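Local atomic coordinates of probable sugar ABC transporter, sugar-binding protein (PDB entry 2W7Y), a protein that binds the blood group A-trisaccharide and probably delivers such glycans to a sugar ABC transporter of Streptococcus pneumoniae. Residues H47-E50 / D51-P54; A399-N402 / A403-S407; D415-V418 / K419-D423. All coordinates share one frame; numbering follows the deposited sequence.

How the interactions relate
Interaction 1 is a surface contact in the loop between strand 39-44 and helix 54-69, and the one of the three that touches the bound sugar; its chemistry is an edge-to-face ring pair, a hydrogen bond to the fucose and the bonds that close a turn. Interactions 2 and 3 each join neighbouring turns within one helix, 394-406 and 414-427 respectively. Both are partly buried, share helix 237-252 as a neighbour, and carry a threonine hydroxyl bonded to the carbonyl four residues back. They meet through the Glu406-Lys417 salt bridge and the packing of Ala403 on Thr421. Interaction 1 stands apart, its centre about 30 Å from that of interaction 2 and about 41 Å from that of interaction 3.

Interaction 1: residues H47-E50 / D51-P54; sequences HHSE and DEWP. With FUC (alpha-L-fucopyranose), chain C.
Trp53 drives the edge of its indole into one face of the His48 imidazole, a T-shaped pair with the planes at 77° and the centroid of the six-membered indole ring 5.0 Å from that of the histidine. The touching corner is CE3 of Trp53, 3.5 Å from CD2 of His48 and offset toward the imidazole rim. Over the opposite face of the imidazole sits His47, whose CE1 lies above the ring centre, so His48 lies between two rings, which should limit its rotation. Held this way, His48 aims NE2 at the fucose: NE2 and O3 of the sugar are hydrogen-bonded at 3.0 Å, and either could be the donor. Gly45 and Asn263 bond the same fucose. Trp53 CZ3 also touches the sugar, 3.7 Å from C3 of the fucose, which sits oblique to the indole. Both residues belong to the glycan pocket.

Behind the rings, Ser49 and Glu52 form a capping-box-like pair on a turn just ahead of helix 54-69. The Glu52 carboxylate folds back, with CG set between its own backbone N and carbonyl carbon (chi1 64°), and OE2 takes the N-H of Ser49 at 2.9 Å on its anti side, slightly out of the carboxylate plane. The reciprocal bond, Glu52 N to Ser49 OG, is weak. Ser49 O accepts two donors: Trp53 N at 3.0 Å, almost straight on the carbonyl, and Glu52 N at 2.9 Å from above the carbonyl plane, closing a beta-turn. Two bonds on one oxygen tie down the start of Trp53, consistent with a second-shell role.

The loop runs from strand 39-44 into helix 54-69, which it also touches: His48 O accepts from Arg60, His48 packs on Ala56 and Glu50 on Lys57.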
loop_
_atom_site.group_PDB
_atom_site.type_symbol
_atom_site.label_atom_id
_atom_site.label_comp_id
_atom_site.label_asym_id
_atom_site.label_seq_id
_atom_site.Cartn_x
_atom_site.Cartn_y
_atom_site.Cartn_z
ATOM N N HIS A 47 -15.225 -0.657 -7.537
ATOM C CA HIS A 47 -16.631 -0.274 -7.732
ATOM C C HIS A 47 -16.780 0.868 -8.733
ATOM O O HIS A 47 -17.882 1.175 -9.180
ATOM C CB HIS A 47 -17.226 0.162 -6.392
ATOM C CG HIS A 47 -16.473 1.278 -5.734
ATOM N ND1 HIS A 47 -16.665 2.603 -6.064
ATOM C CD2 HIS A 47 -15.524 1.266 -4.767
ATOM C CE1 HIS A 47 -15.868 3.359 -5.330
ATOM N NE2 HIS A 47 -15.166 2.573 -4.534
ATOM N N HIS A 48 -15.653 1.488 -9.068
ATOM C CA HIS A 48 -15.605 2.727 -9.836
ATOM C C HIS A 48 -16.170 2.584 -11.243
ATOM O O HIS A 48 -15.930 1.581 -11.923
ATOM C CB HIS A 48 -14.157 3.233 -9.920
ATOM C CG HIS A 48 -13.435 3.216 -8.607
ATOM N ND1 HIS A 48 -13.143 4.365 -7.902
ATOM C CD2 HIS A 48 -12.961 2.188 -7.864
ATOM C CE1 HIS A 48 -12.515 4.044 -6.786
ATOM N NE2 HIS A 48 -12.394 2.730 -6.737
ATOM N N SER A 49 -16.928 3.591 -11.668
ATOM C CA SER A 49 -17.334 3.703 -13.060
ATOM C C SER A 49 -16.070 3.919 -13.881
ATOM O O SER A 49 -15.111 4.533 -13.402
ATOM C CB SER A 49 -18.304 4.867 -13.256
ATOM O OG SER A 49 -17.646 6.117 -13.163
ATOM N N GLU A 50 -16.065 3.416 -15.112
ATOM C CA GLU A 50 -14.873 3.509 -15.958
ATOM C C GLU A 50 -14.481 4.951 -16.293
ATOM O O GLU A 50 -13.355 5.210 -16.716
ATOM C CB GLU A 50 -15.004 2.645 -17.215
ATOM C CG GLU A 50 -16.202 2.943 -18.086
ATOM C CD GLU A 50 -16.256 2.055 -19.313
ATOM O OE1 GLU A 50 -17.358 1.886 -19.869
ATOM O OE2 GLU A 50 -15.201 1.523 -19.724
ATOM N N ASP A 51 -15.406 5.881 -16.067
ATOM C CA ASP A 51 -15.138 7.307 -16.230
ATOM C C ASP A 51 -14.454 7.964 -15.023
ATOM O O ASP A 51 -13.808 9.005 -15.174
ATOM C CB ASP A 51 -16.416 8.058 -16.609
ATOM C CG ASP A 51 -16.674 8.064 -18.115
ATOM O OD1 ASP A 51 -15.826 7.565 -18.889
ATOM O OD2 ASP A 51 -17.731 8.585 -18.529
ATOM N N GLU A 52 -14.586 7.368 -13.837
ATOM C CA GLU A 52 -13.844 7.858 -12.662
ATOM C C GLU A 52 -12.520 7.111 -12.435
ATOM O O GLU A 52 -11.531 7.721 -12.018
ATOM C CB GLU A 52 -14.721 7.931 -11.393
ATOM C CG GLU A 52 -15.252 6.602 -10.867
ATOM C CD GLU A 52 -16.443 6.743 -9.922
ATOM O OE1 GLU A 52 -16.693 7.848 -9.386
ATOM O OE2 GLU A 52 -17.139 5.731 -9.717
ATOM N N TRP A 53 -12.505 5.809 -12.720
ATOM C CA TRP A 53 -11.287 4.992 -12.657
ATOM C C TRP A 53 -11.402 3.765 -13.574
ATOM O O TRP A 53 -11.980 2.749 -13.179
ATOM C CB TRP A 53 -10.976 4.569 -11.209
ATOM C CG TRP A 53 -9.546 4.138 -10.972
ATOM C CD1 TRP A 53 -8.424 4.645 -11.569
ATOM C CD2 TRP A 53 -9.088 3.140 -10.048
ATOM N NE1 TRP A 53 -7.302 4.016 -11.086
ATOM C CE2 TRP A 53 -7.680 3.089 -10.150
ATOM C CE3 TRP A 53 -9.732 2.276 -9.152
ATOM C CZ2 TRP A 53 -6.900 2.205 -9.389
ATOM C CZ3 TRP A 53 -8.956 1.398 -8.392
ATOM C CH2 TRP A 53 -7.553 1.373 -8.518
ATOM N N PRO A 54 -10.864 3.866 -14.809
ATOM C CA PRO A 54 -10.902 2.794 -15.816
ATOM C C PRO A 54 -10.319 1.463 -15.339
ATOM O O PRO A 54 -10.701 0.408 -15.854
ATOM C CB PRO A 54 -10.050 3.355 -16.961
ATOM C CG PRO A 54 -10.119 4.815 -16.804
ATOM C CD PRO A 54 -10.180 5.066 -15.327
HETATM C C1 FUC C . -7.464 0.616 -3.184
HETATM C C2 FUC C . -8.443 1.781 -3.347
HETATM C C3 FUC C . -9.205 1.630 -4.666
HETATM C C4 FUC C . -9.937 0.289 -4.694
HETATM C C5 FUC C . -8.933 -0.842 -4.444
HETATM C C6 FUC C . -9.601 -2.209 -4.335
HETATM O O2 FUC C . -7.735 2.995 -3.337
HETATM O O3 FUC C . -10.095 2.707 -4.872
HETATM O O4 FUC C . -10.957 0.265 -3.713
HETATM O O5 FUC C . -8.161 -0.621 -3.273
#

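Interaction 2: residues A399-N402 / A403-S407; sequences AIIN and ALTES
Two successive turns near the end of helix 394-406 make this contact, where regular i to i+4 backbone bonds are joined by side chains lying along the helix. Ala403 N, Leu404 N, Thr405 N and Glu406 N bond to the carbonyls of Ala399, Ile400, Ile401 and Asn402 respectively.

Thr405 adds a second grip on one of those carbonyls. With OG1 opposite its own carbonyl carbon and beside its backbone N (chi1 -53°), the hydroxyl turns back along the helix and donates to Ile401 O, OG1 to O 2.6 Å, from above the carbonyl plane. Thr405 N reaches that oxygen from the other face at 3.0 Å, so Ile401 O is held by two donors. The Ile401 side chain lies beside that of Thr405 and points the same way. One residue back on the helix, Ile400 and Leu404 also run side by side, CG2 of Ile400 resting 3.8 Å from CD1 of Leu404, while Leu404 CG lies 3.2 Å from Ile400 O. Three residues on from Leu404, Ser407 OG donates to Leu404 O at 2.7 Å.

The apolar pair faces inward: Ile400 packs on Phe211 and Ile208 of helix 207-215, and Leu404 on Met247 of helix 237-252. Glu406 lies on another side of the helix, its CG 3.2 Å from Asn402 O, and its OE1 forms a salt bridge with Lys417 of helix 414-427.

In chemical terms, Ile400 and Leu404 offer hydrocarbon to the neighbouring helices, while the Thr405 and Ser407 hydroxyls are satisfied locally, spending their protons on main-chain carbonyls three or four residues back. The charge of Glu406 is probably balanced by the lysine.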
loop_
_atom_site.group_PDB
_atom_site.type_symbol
_atom_site.label_atom_id
_atom_site.label_comp_id
_atom_site.label_asym_id
_atom_site.label_seq_id
_atom_site.Cartn_x
_atom_site.Cartn_y
_atom_site.Cartn_z
ATOM N N ALA A 399 -3.985 3.347 14.350
ATOM C CA ALA A 399 -3.598 4.128 15.535
ATOM C C ALA A 399 -2.486 5.142 15.242
ATOM O O ALA A 399 -2.555 6.286 15.691
ATOM C CB ALA A 399 -3.192 3.199 16.683
ATOM N N ILE A 400 -1.474 4.718 14.491
ATOM C CA ILE A 400 -0.373 5.603 14.089
ATOM C C ILE A 400 -0.843 6.704 13.133
ATOM O O ILE A 400 -0.476 7.859 13.308
ATOM C CB ILE A 400 0.852 4.808 13.520
ATOM C CG1 ILE A 400 1.501 3.979 14.635
ATOM C CG2 ILE A 400 1.890 5.747 12.882
ATOM C CD1 ILE A 400 2.566 3.013 14.162
ATOM N N ILE A 401 -1.663 6.339 12.144
ATOM C CA ILE A 401 -2.288 7.308 11.224
ATOM C C ILE A 401 -3.095 8.378 11.964
ATOM O O ILE A 401 -2.950 9.568 11.677
ATOM C CB ILE A 401 -3.180 6.601 10.149
ATOM C CG1 ILE A 401 -2.311 5.974 9.057
ATOM C CG2 ILE A 401 -4.191 7.572 9.508
ATOM C CD1 ILE A 401 -3.108 5.135 8.067
ATOM N N ASN A 402 -3.935 7.948 12.908
ATOM C CA ASN A 402 -4.721 8.868 13.743
ATOM C C ASN A 402 -3.858 9.826 14.570
ATOM O O ASN A 402 -4.154 11.020 14.653
ATOM C CB ASN A 402 -5.668 8.094 14.671
ATOM C CG ASN A 402 -6.822 7.423 13.932
ATOM O OD1 ASN A 402 -7.522 6.587 14.505
ATOM N ND2 ASN A 402 -7.031 7.784 12.668
ATOM N N ALA A 403 -2.794 9.301 15.174
ATOM C CA ALA A 403 -1.886 10.109 15.994
ATOM C C ALA A 403 -1.120 11.143 15.165
ATOM O O ALA A 403 -0.931 12.277 15.600
ATOM C CB ALA A 403 -0.918 9.215 16.763
ATOM N N LEU A 404 -0.684 10.741 13.973
ATOM C CA LEU A 404 0.004 11.648 13.052
ATOM C C LEU A 404 -0.934 12.736 12.528
ATOM O O LEU A 404 -0.519 13.882 12.362
ATOM C CB LEU A 404 0.651 10.878 11.896
ATOM C CG LEU A 404 1.786 9.907 12.245
ATOM C CD1 LEU A 404 2.150 9.059 11.040
ATOM C CD2 LEU A 404 3.024 10.629 12.799
ATOM N N THR A 405 -2.192 12.369 12.281
ATOM C CA THR A 405 -3.228 13.308 11.841
ATOM C C THR A 405 -3.548 14.342 12.928
ATOM O O THR A 405 -3.601 15.545 12.657
ATOM C CB THR A 405 -4.523 12.556 11.411
ATOM O OG1 THR A 405 -4.193 11.550 10.448
ATOM C CG2 THR A 405 -5.548 13.507 10.805
ATOM N N GLU A 406 -3.743 13.861 14.154
ATOM C CA GLU A 406 -3.999 14.711 15.314
ATOM C C GLU A 406 -2.875 15.710 15.600
ATOM O O GLU A 406 -3.130 16.807 16.108
ATOM C CB GLU A 406 -4.255 13.846 16.550
ATOM C CG GLU A 406 -5.610 13.141 16.554
ATOM C CD GLU A 406 -5.640 11.886 17.426
ATOM O OE1 GLU A 406 -4.700 11.664 18.221
ATOM O OE2 GLU A 406 -6.615 11.114 17.311
ATOM N N SER A 407 -1.642 15.329 15.274
ATOM C CA SER A 407 -0.460 16.158 15.546
ATOM C C SER A 407 -0.340 17.394 14.643
ATOM O O SER A 407 0.462 18.289 14.916
ATOM C CB SER A 407 0.820 15.313 15.480
ATOM O OG SER A 407 1.163 14.972 14.149
#

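Interaction 3: residues D415-V418 / K419-D423; sequences DQKV and KSTQD
Among the polar contacts, the busiest acceptor is Lys417 O, which Thr421 bonds twice: its N at 2.8 Å and its hydroxyl OG1 at 2.7 Å, arriving from opposite faces of the carbonyl plane. The hydroxyl gets there because OG1 stands opposite the carbonyl carbon of its own residue (chi1 -65°), turned back toward the preceding turn. The remaining backbone bonds are the ordinary i to i+4 set, from Lys419 N to Asp415 O, Ser420 N to Gln416 O and Gln422 N to Val418 O. At the end of the Gln422 side chain, NE2 donates to Ile234 O.

All of this lies in helix 414-427, the last helix of the modelled chain, which is laid against helix 237-252: Val418 and Thr421 both touch Met247 there.

In van der Waals terms, Gln422 folds its side chain back over the preceding turn. Its CG is 3.2 Å from Val418 O, and its OE1 lies 3.6 Å from Val418 CG1.

Two charged side chains tie the helix to its neighbours. Lys417 bends at chi2 (66°), bringing CE to 4.1 Å from Thr421 OG1, and its NZ forms a salt bridge with Glu406. One water makes weak bonds to Lys417 NZ and Thr421 OG1, each at 3.4 Å. Asp415 OD1 forms a salt bridge with Lys244 NZ of helix 237-252.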
loop_
_atom_site.group_PDB
_atom_site.type_symbol
_atom_site.label_atom_id
_atom_site.label_comp_id
_atom_site.label_asym_id
_atom_site.label_seq_id
_atom_site.Cartn_x
_atom_site.Cartn_y
_atom_site.Cartn_z
ATOM N N ASP A 415 6.338 16.847 21.776
ATOM C CA ASP A 415 6.972 16.004 22.792
ATOM C C ASP A 415 5.987 15.124 23.566
ATOM O O ASP A 415 6.173 13.907 23.654
ATOM C CB ASP A 415 7.800 16.852 23.764
ATOM C CG ASP A 415 9.192 17.162 23.237
ATOM O OD1 ASP A 415 9.672 16.447 22.333
ATOM O OD2 ASP A 415 9.816 18.121 23.737
ATOM N N GLN A 416 4.942 15.740 24.115
ATOM C CA GLN A 416 3.955 15.006 24.903
ATOM C C GLN A 416 2.958 14.239 24.037
ATOM O O GLN A 416 2.314 13.303 24.515
ATOM C CB GLN A 416 3.245 15.921 25.915
ATOM C CG GLN A 416 2.463 17.073 25.305
ATOM C CD GLN A 416 1.915 18.040 26.344
ATOM O OE1 GLN A 416 0.727 18.180 26.485
ATOM N NE2 GLN A 416 2.785 18.687 27.049
ATOM N N LYS A 417 2.837 14.634 22.770
ATOM C CA LYS A 417 2.067 13.864 21.795
ATOM C C LYS A 417 2.774 12.552 21.450
ATOM O O LYS A 417 2.126 11.505 21.367
ATOM C CB LYS A 417 1.796 14.674 20.524
ATOM C CG LYS A 417 0.840 13.996 19.540
ATOM C CD LYS A 417 -0.563 13.859 20.116
ATOM C CE LYS A 417 -1.462 13.049 19.205
ATOM N NZ LYS A 417 -2.862 13.021 19.716
ATOM N N VAL A 418 4.092 12.621 21.252
ATOM C CA VAL A 418 4.916 11.433 21.030
ATOM C C VAL A 418 4.737 10.455 22.198
ATOM O O VAL A 418 4.485 9.265 21.984
ATOM C CB VAL A 418 6.420 11.791 20.836
ATOM C CG1 VAL A 418 7.313 10.568 21.024
ATOM C CG2 VAL A 418 6.654 12.408 19.470
ATOM N N LYS A 419 4.837 10.977 23.422
ATOM C CA LYS A 419 4.702 10.168 24.630
ATOM C C LYS A 419 3.317 9.532 24.767
ATOM O O LYS A 419 3.204 8.362 25.145
ATOM C CB LYS A 419 5.026 10.990 25.881
ATOM C CG LYS A 419 5.522 10.139 27.037
ATOM C CD LYS A 419 4.970 10.608 28.363
ATOM C CE LYS A 419 4.982 9.475 29.371
ATOM N NZ LYS A 419 4.209 9.806 30.596
ATOM N N SER A 420 2.271 10.301 24.460
ATOM C CA SER A 420 0.898 9.802 24.551
ATOM C C SER A 420 0.575 8.834 23.408
ATOM O O SER A 420 -0.248 7.931 23.570
ATOM C CB SER A 420 -0.121 10.955 24.620
ATOM O OG SER A 420 -0.506 11.412 23.334
ATOM N N THR A 421 1.227 9.030 22.262
ATOM C CA THR A 421 1.105 8.114 21.129
ATOM C C THR A 421 1.693 6.750 21.481
ATOM O O THR A 421 1.070 5.718 21.221
ATOM C CB THR A 421 1.778 8.680 19.854
ATOM O OG1 THR A 421 1.080 9.862 19.438
ATOM C CG2 THR A 421 1.761 7.660 18.719
ATOM N N GLN A 422 2.878 6.748 22.087
ATOM C CA GLN A 422 3.497 5.493 22.510
ATOM C C GLN A 422 2.761 4.848 23.689
ATOM O O GLN A 422 2.836 3.636 23.875
ATOM C CB GLN A 422 5.021 5.625 22.730
ATOM C CG GLN A 422 5.493 6.716 23.671
ATOM C CD GLN A 422 6.936 7.151 23.412
ATOM O OE1 GLN A 422 7.339 8.248 23.799
ATOM N NE2 GLN A 422 7.714 6.296 22.756
ATOM N N ASP A 423 2.030 5.656 24.456
ATOM C CA ASP A 423 1.124 5.147 25.489
ATOM C C ASP A 423 -0.051 4.386 24.867
ATOM O O ASP A 423 -0.462 3.337 25.377
ATOM C CB ASP A 423 0.601 6.291 26.369
ATOM C CG ASP A 423 1.619 6.758 27.411
ATOM O OD1 ASP A 423 1.309 7.722 28.150
ATOM O OD2 ASP A 423 2.719 6.169 27.501
HETATM O O HOH W 1 -2.214 9.695 20.181
#